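Inorganic pyrophosphatase (Helicobacter pylori, PDB 2BQX) catalyses the magnesium-dependent hydrolysis of inorganic pyrophosphate to two phosphate ions, working as a homohexamer of the soluble PPase family. Local coordinates at residues L92-E97 / D101-A106; Y29-D32 / A37-V40; A12-V17 / L107-I112; Q48-N53 / E138-L143; A86-V91 / K162-A167. All coordinates share one frame; numbering follows the deposited sequence.

Contact 1. Residues L92-E97 / D101-A106; sequences LNMEDE and DEKLIA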
# COMPACT_ATOMS: atom_id res chain seq x y z
N LEU A 92 14.96 -7.38 -25.15
CA LEU A 92 13.64 -7.63 -25.73
C LEU A 92 13.46 -6.75 -26.96
O LEU A 92 13.54 -5.52 -26.88
CB LEU A 92 12.53 -7.31 -24.71
CG LEU A 92 11.08 -7.42 -25.19
CD1 LEU A 92 10.81 -8.81 -25.75
CD2 LEU A 92 10.14 -7.13 -24.03
N ASN A 93 13.23 -7.39 -28.10
CA ASN A 93 13.06 -6.68 -29.37
C ASN A 93 11.58 -6.52 -29.72
O ASN A 93 10.81 -7.47 -29.62
CB ASN A 93 13.78 -7.45 -30.48
CG ASN A 93 15.28 -7.54 -30.24
OD1 ASN A 93 15.90 -8.57 -30.51
ND2 ASN A 93 15.87 -6.47 -29.74
N MET A 94 11.20 -5.32 -30.14
CA MET A 94 9.81 -5.07 -30.50
C MET A 94 9.71 -3.98 -31.56
O MET A 94 10.62 -3.17 -31.74
CB MET A 94 9.01 -4.64 -29.27
CG MET A 94 9.55 -3.39 -28.59
SD MET A 94 8.68 -3.05 -27.04
CE MET A 94 9.34 -4.33 -26.02
N GLU A 95 8.58 -3.95 -32.25
CA GLU A 95 8.33 -2.96 -33.27
C GLU A 95 7.11 -2.14 -32.88
O GLU A 95 6.09 -2.71 -32.48
CB GLU A 95 8.06 -3.64 -34.61
CG GLU A 95 7.85 -2.68 -35.77
CD GLU A 95 7.14 -3.32 -36.94
OE1 GLU A 95 7.01 -4.56 -36.97
OE2 GLU A 95 6.70 -2.57 -37.84
N ASP A 96 7.21 -0.82 -32.95
CA ASP A 96 6.06 0.03 -32.66
C ASP A 96 5.77 0.90 -33.87
O ASP A 96 6.38 0.72 -34.93
CB ASP A 96 6.26 0.88 -31.40
CG ASP A 96 7.43 1.85 -31.50
OD1 ASP A 96 7.77 2.28 -32.62
OD2 ASP A 96 7.98 2.19 -30.44
N GLU A 97 4.84 1.84 -33.73
CA GLU A 97 4.48 2.71 -34.85
C GLU A 97 5.62 3.59 -35.34
O GLU A 97 5.55 4.14 -36.44
CB GLU A 97 3.29 3.60 -34.48
CG GLU A 97 3.63 4.75 -33.54
CD GLU A 97 3.84 4.29 -32.11
OE1 GLU A 97 4.40 5.08 -31.32
OE2 GLU A 97 3.43 3.17 -31.77
N ASP A 101 12.43 -1.10 -31.64
CA ASP A 101 12.77 -0.63 -30.31
C ASP A 101 13.38 -1.81 -29.57
O ASP A 101 13.04 -2.96 -29.83
CB ASP A 101 11.53 -0.11 -29.59
CG ASP A 101 11.86 0.69 -28.34
OD1 ASP A 101 13.06 0.94 -28.08
OD2 ASP A 101 10.92 1.06 -27.61
N GLU A 102 14.29 -1.51 -28.67
CA GLU A 102 14.95 -2.55 -27.91
C GLU A 102 14.86 -2.20 -26.44
O GLU A 102 14.97 -1.03 -26.06
CB GLU A 102 16.43 -2.64 -28.32
CG GLU A 102 17.18 -1.33 -28.14
CD GLU A 102 16.79 -0.28 -29.17
OE1 GLU A 102 16.84 0.93 -28.84
OE2 GLU A 102 16.43 -0.66 -30.30
N LYS A 103 14.62 -3.20 -25.60
CA LYS A 103 14.55 -2.96 -24.17
C LYS A 103 15.56 -3.91 -23.54
O LYS A 103 15.39 -5.12 -23.59
CB LYS A 103 13.15 -3.27 -23.60
CG LYS A 103 11.99 -2.56 -24.27
CD LYS A 103 12.03 -1.06 -24.08
CE LYS A 103 10.85 -0.38 -24.77
NZ LYS A 103 11.00 1.10 -24.80
N LEU A 104 16.62 -3.36 -22.97
CA LEU A 104 17.62 -4.19 -22.32
C LEU A 104 16.96 -4.84 -21.11
O LEU A 104 16.11 -4.23 -20.46
CB LEU A 104 18.81 -3.33 -21.86
CG LEU A 104 19.66 -2.68 -22.97
CD1 LEU A 104 20.69 -1.72 -22.36
CD2 LEU A 104 20.36 -3.77 -23.76
N ILE A 105 17.32 -6.09 -20.82
CA ILE A 105 16.77 -6.81 -19.68
C ILE A 105 17.89 -6.93 -18.66
O ILE A 105 18.94 -7.51 -18.96
CB ILE A 105 16.30 -8.23 -20.07
CG1 ILE A 105 15.25 -8.16 -21.19
CG2 ILE A 105 15.74 -8.96 -18.83
CD1 ILE A 105 14.02 -7.34 -20.87
N ALA A 106 17.69 -6.38 -17.47
CA ALA A 106 18.73 -6.41 -16.45
C ALA A 106 18.27 -6.74 -15.04
O ALA A 106 17.08 -6.83 -14.77
CB ALA A 106 19.45 -5.06 -16.43
O HOH W 1 8.38 0.63 -28.28

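Contact 2. Residues Y29-D32 / A37-V40; sequences YELD and ALMV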
# COMPACT_ATOMS: atom_id res chain seq x y z
N TYR A 29 7.00 7.97 -15.73
CA TYR A 29 7.64 9.28 -15.57
C TYR A 29 8.72 9.36 -16.63
O TYR A 29 9.09 8.36 -17.24
CB TYR A 29 8.29 9.42 -14.18
CG TYR A 29 7.31 9.47 -13.03
CD1 TYR A 29 6.73 10.68 -12.64
CD2 TYR A 29 6.94 8.31 -12.37
CE1 TYR A 29 5.79 10.72 -11.62
CE2 TYR A 29 6.00 8.34 -11.34
CZ TYR A 29 5.43 9.55 -10.97
OH TYR A 29 4.47 9.60 -9.98
N GLU A 30 9.23 10.57 -16.86
CA GLU A 30 10.30 10.77 -17.83
C GLU A 30 11.20 11.90 -17.37
O GLU A 30 10.76 13.03 -17.22
CB GLU A 30 9.71 11.09 -19.21
CG GLU A 30 10.75 11.41 -20.26
CD GLU A 30 10.16 11.45 -21.66
OE1 GLU A 30 9.90 10.37 -22.23
OE2 GLU A 30 9.95 12.57 -22.18
N LEU A 31 12.47 11.58 -17.15
CA LEU A 31 13.43 12.56 -16.69
C LEU A 31 13.82 13.54 -17.79
O LEU A 31 14.14 13.14 -18.91
CB LEU A 31 14.68 11.86 -16.16
CG LEU A 31 15.69 12.74 -15.42
CD1 LEU A 31 15.09 13.18 -14.09
CD2 LEU A 31 16.98 11.96 -15.18
N ASP A 32 13.79 14.83 -17.46
CA ASP A 32 14.16 15.89 -18.40
C ASP A 32 15.67 16.10 -18.29
O ASP A 32 16.18 16.39 -17.21
CB ASP A 32 13.43 17.18 -18.01
CG ASP A 32 13.69 18.31 -18.98
OD1 ASP A 32 13.60 19.48 -18.56
OD2 ASP A 32 13.98 18.03 -20.17
N ALA A 37 14.29 17.43 -13.96
CA ALA A 37 12.89 17.32 -13.53
C ALA A 37 12.28 16.00 -13.95
O ALA A 37 12.39 15.58 -15.11
CB ALA A 37 12.08 18.48 -14.10
N LEU A 38 11.63 15.35 -13.00
CA LEU A 38 10.96 14.08 -13.23
C LEU A 38 9.56 14.44 -13.72
O LEU A 38 8.71 14.85 -12.93
CB LEU A 38 10.89 13.29 -11.93
CG LEU A 38 10.46 11.83 -12.01
CD1 LEU A 38 11.47 11.05 -12.85
CD2 LEU A 38 10.38 11.24 -10.60
N MET A 39 9.32 14.30 -15.02
CA MET A 39 8.04 14.65 -15.61
C MET A 39 7.04 13.50 -15.64
O MET A 39 7.41 12.36 -15.93
CB MET A 39 8.23 15.14 -17.05
CG MET A 39 9.33 16.16 -17.25
SD MET A 39 8.98 17.74 -16.50
CE MET A 39 7.56 18.24 -17.44
N VAL A 40 5.78 13.80 -15.35
CA VAL A 40 4.74 12.79 -15.41
C VAL A 40 4.48 12.70 -16.91
O VAL A 40 4.08 13.68 -17.53
CB VAL A 40 3.45 13.26 -14.72
CG1 VAL A 40 2.35 12.22 -14.91
CG2 VAL A 40 3.72 13.49 -13.23

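Contact 3. Residues A12-V17 / L107-I112; sequences ADSLCV and LPIDKI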
# COMPACT_ATOMS: atom_id res chain seq x y z
N ALA A 12 28.82 -3.75 -18.82
CA ALA A 12 27.70 -4.66 -19.02
C ALA A 12 27.27 -5.37 -17.75
O ALA A 12 26.10 -5.73 -17.60
CB ALA A 12 28.05 -5.69 -20.10
N ASP A 13 28.22 -5.59 -16.85
CA ASP A 13 27.94 -6.27 -15.59
C ASP A 13 27.79 -5.30 -14.43
O ASP A 13 27.76 -5.71 -13.27
CB ASP A 13 29.03 -7.29 -15.28
CG ASP A 13 29.01 -8.48 -16.22
OD1 ASP A 13 27.93 -9.08 -16.41
OD2 ASP A 13 30.08 -8.83 -16.77
N SER A 14 27.71 -4.01 -14.74
CA SER A 14 27.54 -2.98 -13.72
C SER A 14 27.28 -1.63 -14.38
O SER A 14 28.06 -0.69 -14.24
CB SER A 14 28.79 -2.88 -12.83
OG SER A 14 28.60 -1.93 -11.79
N LEU A 15 26.18 -1.54 -15.13
CA LEU A 15 25.84 -0.30 -15.82
C LEU A 15 24.79 0.48 -15.05
O LEU A 15 23.90 -0.11 -14.42
CB LEU A 15 25.34 -0.59 -17.24
CG LEU A 15 23.96 -1.22 -17.42
CD1 LEU A 15 23.56 -1.15 -18.89
CD2 LEU A 15 23.98 -2.66 -16.94
N CYS A 16 24.88 1.80 -15.10
CA CYS A 16 23.93 2.63 -14.40
C CYS A 16 22.60 2.72 -15.13
O CYS A 16 22.55 2.93 -16.34
CB CYS A 16 24.48 4.05 -14.20
SG CYS A 16 25.85 4.15 -13.02
N VAL A 17 21.52 2.56 -14.38
CA VAL A 17 20.19 2.67 -14.95
C VAL A 17 19.40 3.67 -14.13
O VAL A 17 19.26 3.53 -12.92
CB VAL A 17 19.45 1.31 -14.96
CG1 VAL A 17 18.04 1.50 -15.51
CG2 VAL A 17 20.21 0.31 -15.81
N LEU A 107 19.24 -6.91 -14.16
CA LEU A 107 19.01 -7.21 -12.75
C LEU A 107 19.96 -6.33 -11.95
O LEU A 107 21.01 -5.92 -12.44
CB LEU A 107 19.31 -8.69 -12.46
CG LEU A 107 18.33 -9.73 -13.00
CD1 LEU A 107 19.01 -11.09 -13.06
CD2 LEU A 107 17.10 -9.78 -12.11
N PRO A 108 19.59 -6.00 -10.70
CA PRO A 108 20.50 -5.17 -9.91
C PRO A 108 21.76 -5.99 -9.70
O PRO A 108 21.70 -7.22 -9.75
CB PRO A 108 19.74 -4.98 -8.60
CG PRO A 108 18.30 -5.09 -9.01
CD PRO A 108 18.33 -6.25 -9.98
N ILE A 109 22.90 -5.35 -9.49
CA ILE A 109 24.11 -6.11 -9.27
C ILE A 109 23.96 -6.83 -7.93
O ILE A 109 23.23 -6.35 -7.05
CB ILE A 109 25.37 -5.22 -9.24
CG1 ILE A 109 25.18 -4.07 -8.25
CG2 ILE A 109 25.66 -4.69 -10.65
CD1 ILE A 109 26.42 -3.21 -8.09
N ASP A 110 24.64 -7.96 -7.78
CA ASP A 110 24.56 -8.75 -6.55
C ASP A 110 24.88 -7.96 -5.27
O ASP A 110 24.35 -8.27 -4.20
CB ASP A 110 25.47 -9.98 -6.64
CG ASP A 110 24.95 -11.02 -7.60
OD1 ASP A 110 23.78 -10.93 -8.02
OD2 ASP A 110 25.71 -11.96 -7.94
N LYS A 111 25.74 -6.96 -5.39
CA LYS A 111 26.10 -6.16 -4.23
C LYS A 111 24.87 -5.42 -3.68
O LYS A 111 24.75 -5.20 -2.47
CB LYS A 111 27.20 -5.15 -4.60
CG LYS A 111 27.73 -4.34 -3.43
CD LYS A 111 28.89 -3.45 -3.86
CE LYS A 111 29.40 -2.60 -2.71
NZ LYS A 111 29.90 -3.43 -1.58
N ILE A 112 23.96 -5.06 -4.57
CA ILE A 112 22.73 -4.36 -4.19
C ILE A 112 21.66 -5.33 -3.70
O ILE A 112 21.06 -5.13 -2.64
CB ILE A 112 22.17 -3.54 -5.38
CG1 ILE A 112 23.14 -2.40 -5.72
CG2 ILE A 112 20.79 -3.00 -5.04
CD1 ILE A 112 22.74 -1.59 -6.94

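Contact 4. Residues Q48-N53 / E138-L143; sequences QNYPAN and ETYKDL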
# COMPACT_ATOMS: atom_id res chain seq x y z
N GLN A 48 -3.48 -2.11 -16.18
CA GLN A 48 -2.20 -2.80 -16.18
C GLN A 48 -1.19 -2.12 -15.28
O GLN A 48 -1.45 -1.05 -14.73
CB GLN A 48 -1.65 -2.84 -17.61
CG GLN A 48 -2.47 -3.69 -18.57
CD GLN A 48 -2.09 -3.47 -20.02
OE1 GLN A 48 -2.50 -2.48 -20.64
NE2 GLN A 48 -1.30 -4.38 -20.57
N ASN A 49 -0.04 -2.76 -15.11
CA ASN A 49 1.01 -2.20 -14.28
C ASN A 49 2.35 -2.71 -14.80
O ASN A 49 2.44 -3.84 -15.27
CB ASN A 49 0.81 -2.59 -12.82
CG ASN A 49 0.19 -3.97 -12.65
OD1 ASN A 49 -1.03 -4.16 -12.81
ND2 ASN A 49 1.03 -4.95 -12.34
N TYR A 50 3.38 -1.87 -14.73
CA TYR A 50 4.69 -2.28 -15.23
C TYR A 50 5.21 -3.51 -14.51
O TYR A 50 5.30 -3.54 -13.29
CB TYR A 50 5.68 -1.12 -15.13
CG TYR A 50 5.55 -0.15 -16.27
CD1 TYR A 50 4.54 0.81 -16.30
CD2 TYR A 50 6.43 -0.20 -17.35
CE1 TYR A 50 4.40 1.68 -17.37
CE2 TYR A 50 6.31 0.67 -18.43
CZ TYR A 50 5.29 1.61 -18.43
OH TYR A 50 5.18 2.47 -19.50
N PRO A 51 5.57 -4.55 -15.28
CA PRO A 51 6.08 -5.81 -14.73
C PRO A 51 7.49 -5.76 -14.18
O PRO A 51 8.00 -6.76 -13.66
CB PRO A 51 5.95 -6.76 -15.91
CG PRO A 51 6.26 -5.88 -17.07
CD PRO A 51 5.48 -4.61 -16.75
N ALA A 52 8.13 -4.60 -14.28
CA ALA A 52 9.48 -4.43 -13.76
C ALA A 52 9.78 -2.96 -13.63
O ALA A 52 9.01 -2.12 -14.08
CB ALA A 52 10.51 -5.06 -14.70
N ASN A 53 10.90 -2.66 -12.99
CA ASN A 53 11.33 -1.28 -12.87
C ASN A 53 11.80 -0.97 -14.28
O ASN A 53 12.28 -1.86 -14.98
CB ASN A 53 12.46 -1.18 -11.85
CG ASN A 53 12.02 -1.57 -10.45
OD1 ASN A 53 11.18 -0.89 -9.84
ND2 ASN A 53 12.56 -2.68 -9.94
N GLU A 138 3.05 -6.00 -25.49
CA GLU A 138 2.18 -6.32 -26.61
C GLU A 138 0.80 -5.68 -26.47
O GLU A 138 0.13 -5.45 -27.48
CB GLU A 138 2.04 -7.84 -26.72
CG GLU A 138 1.65 -8.32 -28.10
CD GLU A 138 2.78 -9.09 -28.76
OE1 GLU A 138 3.06 -10.24 -28.32
OE2 GLU A 138 3.39 -8.56 -29.71
N THR A 139 0.37 -5.38 -25.25
CA THR A 139 -0.96 -4.82 -25.04
C THR A 139 -1.13 -3.49 -24.32
O THR A 139 -2.20 -2.88 -24.39
CB THR A 139 -1.84 -5.82 -24.26
OG1 THR A 139 -1.30 -6.00 -22.94
CG2 THR A 139 -1.89 -7.16 -24.96
N TYR A 140 -0.09 -3.01 -23.64
CA TYR A 140 -0.21 -1.78 -22.87
C TYR A 140 -0.52 -0.51 -23.66
O TYR A 140 -0.91 0.50 -23.08
CB TYR A 140 1.03 -1.60 -21.98
CG TYR A 140 2.23 -0.93 -22.62
CD1 TYR A 140 2.77 -1.40 -23.82
CD2 TYR A 140 2.87 0.14 -21.99
CE1 TYR A 140 3.93 -0.83 -24.36
CE2 TYR A 140 4.02 0.72 -22.52
CZ TYR A 140 4.54 0.22 -23.70
OH TYR A 140 5.69 0.78 -24.21
N LYS A 141 -0.35 -0.56 -24.97
CA LYS A 141 -0.65 0.59 -25.81
C LYS A 141 -1.86 0.32 -26.70
O LYS A 141 -2.17 1.12 -27.58
CB LYS A 141 0.55 0.98 -26.66
CG LYS A 141 1.63 1.73 -25.90
CD LYS A 141 2.73 2.20 -26.83
CE LYS A 141 3.73 3.04 -26.08
NZ LYS A 141 4.79 3.56 -27.01
N ASP A 142 -2.55 -0.79 -26.46
CA ASP A 142 -3.73 -1.12 -27.27
C ASP A 142 -4.72 0.04 -27.31
O ASP A 142 -5.17 0.43 -28.39
CB ASP A 142 -4.47 -2.35 -26.72
CG ASP A 142 -3.76 -3.67 -27.01
OD1 ASP A 142 -2.89 -3.72 -27.90
OD2 ASP A 142 -4.11 -4.67 -26.33
N LEU A 143 -5.06 0.57 -26.14
CA LEU A 143 -6.03 1.66 -26.04
C LEU A 143 -5.56 3.03 -26.51
O LEU A 143 -6.37 3.94 -26.66
CB LEU A 143 -6.54 1.76 -24.60
CG LEU A 143 -7.30 0.54 -24.08
CD1 LEU A 143 -7.54 0.67 -22.58
CD2 LEU A 143 -8.62 0.39 -24.82
O HOH W 2 -2.55 0.16 -20.93

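Contact 5. Residues A86-V91 / K162-A167; sequences ARLVGV and KVLEKA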
# COMPACT_ATOMS: atom_id res chain seq x y z
N ALA A 86 23.13 -2.05 -12.48
CA ALA A 86 22.59 -3.33 -12.92
C ALA A 86 23.54 -4.13 -13.80
O ALA A 86 24.64 -3.68 -14.15
CB ALA A 86 21.29 -3.08 -13.67
N ARG A 87 23.12 -5.34 -14.16
CA ARG A 87 23.91 -6.20 -15.03
C ARG A 87 22.97 -6.78 -16.08
O ARG A 87 21.84 -7.14 -15.77
CB ARG A 87 24.58 -7.32 -14.23
CG ARG A 87 23.62 -8.26 -13.53
CD ARG A 87 24.38 -9.15 -12.55
NE ARG A 87 23.51 -10.06 -11.82
CZ ARG A 87 22.97 -11.15 -12.34
NH1 ARG A 87 22.17 -11.91 -11.60
NH2 ARG A 87 23.23 -11.50 -13.60
N LEU A 88 23.44 -6.84 -17.32
CA LEU A 88 22.63 -7.36 -18.42
C LEU A 88 22.49 -8.88 -18.43
O LEU A 88 23.41 -9.60 -18.07
CB LEU A 88 23.23 -6.94 -19.76
CG LEU A 88 22.77 -5.67 -20.48
CD1 LEU A 88 22.55 -4.54 -19.52
CD2 LEU A 88 23.83 -5.32 -21.53
N VAL A 89 21.32 -9.35 -18.85
CA VAL A 89 21.07 -10.77 -18.99
C VAL A 89 20.35 -11.05 -20.31
O VAL A 89 20.18 -12.20 -20.70
CB VAL A 89 20.24 -11.37 -17.81
CG1 VAL A 89 21.04 -11.27 -16.52
CG2 VAL A 89 18.90 -10.67 -17.67
N GLY A 90 19.94 -9.99 -21.00
CA GLY A 90 19.26 -10.16 -22.27
C GLY A 90 18.68 -8.88 -22.86
O GLY A 90 18.96 -7.78 -22.37
N VAL A 91 17.89 -9.02 -23.92
CA VAL A 91 17.26 -7.88 -24.56
C VAL A 91 15.93 -8.29 -25.19
O VAL A 91 15.78 -9.41 -25.68
CB VAL A 91 18.19 -7.25 -25.65
CG1 VAL A 91 18.51 -8.27 -26.73
CG2 VAL A 91 17.52 -6.02 -26.26
N LYS A 162 25.85 -6.33 -27.33
CA LYS A 162 26.05 -5.72 -28.64
C LYS A 162 25.19 -4.47 -28.77
O LYS A 162 25.65 -3.44 -29.26
CB LYS A 162 25.70 -6.71 -29.75
CG LYS A 162 26.73 -7.82 -29.92
CD LYS A 162 26.34 -8.78 -31.03
CE LYS A 162 27.46 -9.75 -31.32
NZ LYS A 162 27.85 -10.55 -30.12
N VAL A 163 23.95 -4.57 -28.31
CA VAL A 163 23.01 -3.45 -28.35
C VAL A 163 23.55 -2.29 -27.52
O VAL A 163 23.52 -1.14 -27.95
CB VAL A 163 21.63 -3.89 -27.81
CG1 VAL A 163 20.68 -2.69 -27.73
CG2 VAL A 163 21.05 -4.96 -28.72
N LEU A 164 24.04 -2.61 -26.32
CA LEU A 164 24.58 -1.59 -25.44
C LEU A 164 25.80 -0.91 -26.03
O LEU A 164 25.88 0.32 -26.06
CB LEU A 164 24.95 -2.20 -24.08
CG LEU A 164 25.60 -1.24 -23.09
CD1 LEU A 164 24.63 -0.10 -22.76
CD2 LEU A 164 25.99 -1.99 -21.84
N GLU A 165 26.76 -1.69 -26.52
CA GLU A 165 27.97 -1.12 -27.09
C GLU A 165 27.66 -0.23 -28.29
O GLU A 165 28.27 0.82 -28.48
CB GLU A 165 28.96 -2.22 -27.48
CG GLU A 165 29.34 -3.12 -26.31
CD GLU A 165 30.48 -4.06 -26.63
OE1 GLU A 165 30.62 -4.46 -27.81
OE2 GLU A 165 31.23 -4.42 -25.70
N LYS A 166 26.71 -0.67 -29.11
CA LYS A 166 26.32 0.10 -30.28
C LYS A 166 25.71 1.43 -29.83
O LYS A 166 25.96 2.48 -30.44
CB LYS A 166 25.31 -0.70 -31.10
CG LYS A 166 24.89 -0.05 -32.40
CD LYS A 166 24.15 -1.06 -33.26
CE LYS A 166 23.81 -0.47 -34.61
NZ LYS A 166 23.19 -1.49 -35.50
N ALA A 167 24.94 1.40 -28.75
CA ALA A 167 24.31 2.61 -28.22
C ALA A 167 25.34 3.53 -27.59
O ALA A 167 25.22 4.76 -27.66
CB ALA A 167 23.24 2.24 -27.20

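Contact 1. Residues L92-E97 / D101-A106
Leu92 pairs with Lys103 and Met94 with Asp101 as the hydrogen-bonded rungs of an antiparallel ladder; Asn93 and Glu102 form the non-hydrogen-bonded pair between them. Four backbone bonds hold the two strands: Leu92 N reaches Lys103 O at 2.8 Å and Lys103 N returns to Leu92 O, while Met94 and Asp101 exchange a second pair, Asp101 N lying 2.8 Å from Met94 O. Glu102 CA adds a CA-H...O contact to Leu92 O.

The apolar contacts gather on the face of Leu92, Met94, Asp101 and Lys103. Met94 runs alongside Asp101 with its CG 4.0 Å from Asp101 CB, then bends at its last torsion (chi3 73°), which brings CE against the lysine chain, 3.6 Å from Lys103 CG. Leu92 CB meets Ile105 CD1 at 4.1 Å. Phe137 of helix 127-139 touches both Leu92 and Met94.

Charge dominates the end of this face. Lys103 NZ forms a salt bridge with Asp101 OD2 at 2.8 Å, on the syn side and 30° out of the carboxylate plane; the ammonium also bridges to Asp69 and bonds Tyr54 OH. Asp96 OD2 and Asp101 OD2 come within 4.2 Å of each other, and one water donates to both, which should ease the repulsion. Asp96 OD1 is held by Ser98 N in the turn.

The whole is a two-stranded hairpin, 83-96 and 99-108, in the pyrophosphatase barrel, carrying Asp101, a predicted ligand of the first magnesium, into the acidic active site.

Contact 2. Residues Y29-D32 / A37-V40
Tyr29 packs against Leu38 and Val40 on one face of a small two-stranded ladder. Its CB is 3.8 Å from Leu38 CD1, and farther out its CE1 is also 3.8 Å from Val40 CG2; both cross the tyrosine obliquely. Leu31 continues this apolar row, its CD1 4.4 Å from Leu38 CD1. The other face carries Glu30 and Met39, and Met39 CG, set beside its own backbone N (chi1 -47°), passes 3.4 Å from Glu30 O; beyond it the chain folds at chi2 and chi3.

Behind them, three backbone bonds fix the register. Glu30 N reaches Met39 O at 2.7 Å, and Met39 N comes back to Glu30 O from 47° above the carbonyl plane. Asp32 N closes on Ala37 O at 2.8 Å near the turn, where Ser35 OG bonds both Asp32 OD1 and Ala37 N.

Farther out, a second subunit takes over: its Gln79 N bonds Tyr29 OH, its Ile112 packs on Val40 and its Val83 on Met39. Within the chain, Glu20 ties Leu31 N to strand 14-21. This is an antiparallel beta hairpin at a subunit interface of the hexamer, and its strands 27-31 and 38-43 carry Lys28 and Arg42, predicted substrate ligands.

Contact 3. Residues A12-V17 / L107-I112
Ile109 CG2 makes the close approach from residues 107-112, closing on Asp13 and Ser14. The methyl sits 3.5 Å from Asp13 O and 4.0 Å from Ser14 CA, with Ser14 OG a little farther off at 4.2 Å, so it rests on backbone atoms. With chi1 at 52°, CG2 stands anti to the carbonyl carbon of the isoleucine, and from there it meets Asp13 and Ser14. The two backbones stay well apart, 6.4 Å between Ser14 CA and Ile109 CA, and the buried surface is only 83 Å².

Strand 83-96 joins the two segments. Ser14 and Leu15 both face Ala86, a classic beta bulge, while Leu107 bonds to Arg87 on the other edge of the same strand; Ile109 also rests on Lys85. The contact therefore bridges, across the central strand, the two flanking strands of the barrel sheet.

The loose side is the side chain of Asp13, an exposed residue whose carbonyl alone belongs to the tight part: its CB keeps 6.3 Å from Ile109 CG2, and its carboxylate turns to Lys157 in a salt bridge. Beyond Ile109 the chain curls into a turn, Ile112 N bonding Ile109 O at 2.9 Å. That turn faces a third subunit, where Lys111 O accepts a bond from Arg42 NE of that subunit.

Contact 4. Residues Q48-N53 / E138-L143
Residues 48-53 run as irregular loop past the C-terminal part of helix 127-139, where Thr139 to Asp142 make a type I beta turn with Asp142 N bonded to Thr139 O at 3.0 Å; the closest alpha carbons, those of Gln48 and Tyr140, are 7.1 Å apart.

Gln48 spans this gap with an extended chain (chi2 167°), its amide laid against the start of the turn. NE2 approaches Thr139 OG1 at 2.9 Å, but the bond is weak, bent to 119° at the hydrogen. Thr139 OG1 has a stronger partner in His135 O, one helical turn back. The other end of the amide, Gln48 OE1, lies 3.3 Å from Tyr140 CA, and a water 2.7 Å from this oxygen also lies within bonding distance of Tyr140 O.

The second meeting is aromatic. Tyr50 brings its hydroxyl to the edge of the Tyr140 ring, near the ring plane, with OH 3.7 Å from Tyr140 CE2; the two side chains cross obliquely. Lys141 CG lies above one face of the Tyr140 ring, toward its rim, 3.7 Å from the plane. Phe136 meets both tyrosine rings, and Phe137 packs edge-to-face with Tyr140.

A fourth subunit adjoins the same region, its His135 packing on Gln48 and bonding Asp142 OD2. The aromatic cluster probably borders the active-site pocket: Tyr140 is a predicted substrate ligand, and Tyr50 lies close to Lys28 and Tyr54, predicted likewise.

Contact 5. Residues A86-V91 / K162-A167
Helix 157-171, the C-terminal helix, packs here against strand 83-96, the long strand that runs through the pyrophosphatase barrel. Two pairs of branched aliphatic side chains make the contact, Leu88 with Leu164 and Val91 with Val163, all four directed from their backbones toward the partner segment. The leucines cross obliquely and touch through their methyls, Leu88 CD2 lying 4.0 Å from Leu164 CD2 and 4.2 Å from Leu164 CB. Leu164 has its CG anti to the backbone N (chi1 177°), which carries the isopropyl end out from the helix to that meeting point. The valines are less close: Val91 CG2 and Val163 CG2 stand 4.4 Å apart.

Between Leu88 and Val91 the strand is irregular. Val89 and Gly90 both face Ile105 on the neighbouring strand, a classic beta bulge, which lets Leu88 and Val91, three residues apart, both look toward the helix. Ala160, a turn earlier in the helix, packs on both of them, and Leu15 of strand 14-21 touches both leucines. On the helix side, Lys166 N bonds Lys162 O and Ala167 N bonds Val163 O, each at 3.0 Å, as in a regular alpha helix.

With 9.3 Å between the alpha carbons of Leu88 and Leu164, and 127 Å² buried in all, the helix meets the strand through side chains. Aliphatic carbons, mostly methyls, carry the contact, so its cohesion comes from dispersion and the exclusion of water, without directional bonds.

In the fold
Strand 83-96 connects contacts 1, 3 and 5, all of which reach the same sheet. Contacts 1 and 5, centres 11 Å apart, join where Ile105 N meets Gly90 O at 2.8 Å; contacts 3 and 5, centres 12 Å apart, meet at Leu15 N and Ala86 O, also 2.8 Å. Contacts 1 and 4 come within about 5 Å at their nearest atoms without touching, and bring Asp101 and Tyr140, predicted magnesium and substrate ligands, to the same active-site region. Contact 2 lies farther out; its nearest atoms are about 7 Å from contact 4 and about 10 Å from contact 1. Contacts 2 and 3 both lie at subunit boundaries of the hexamer.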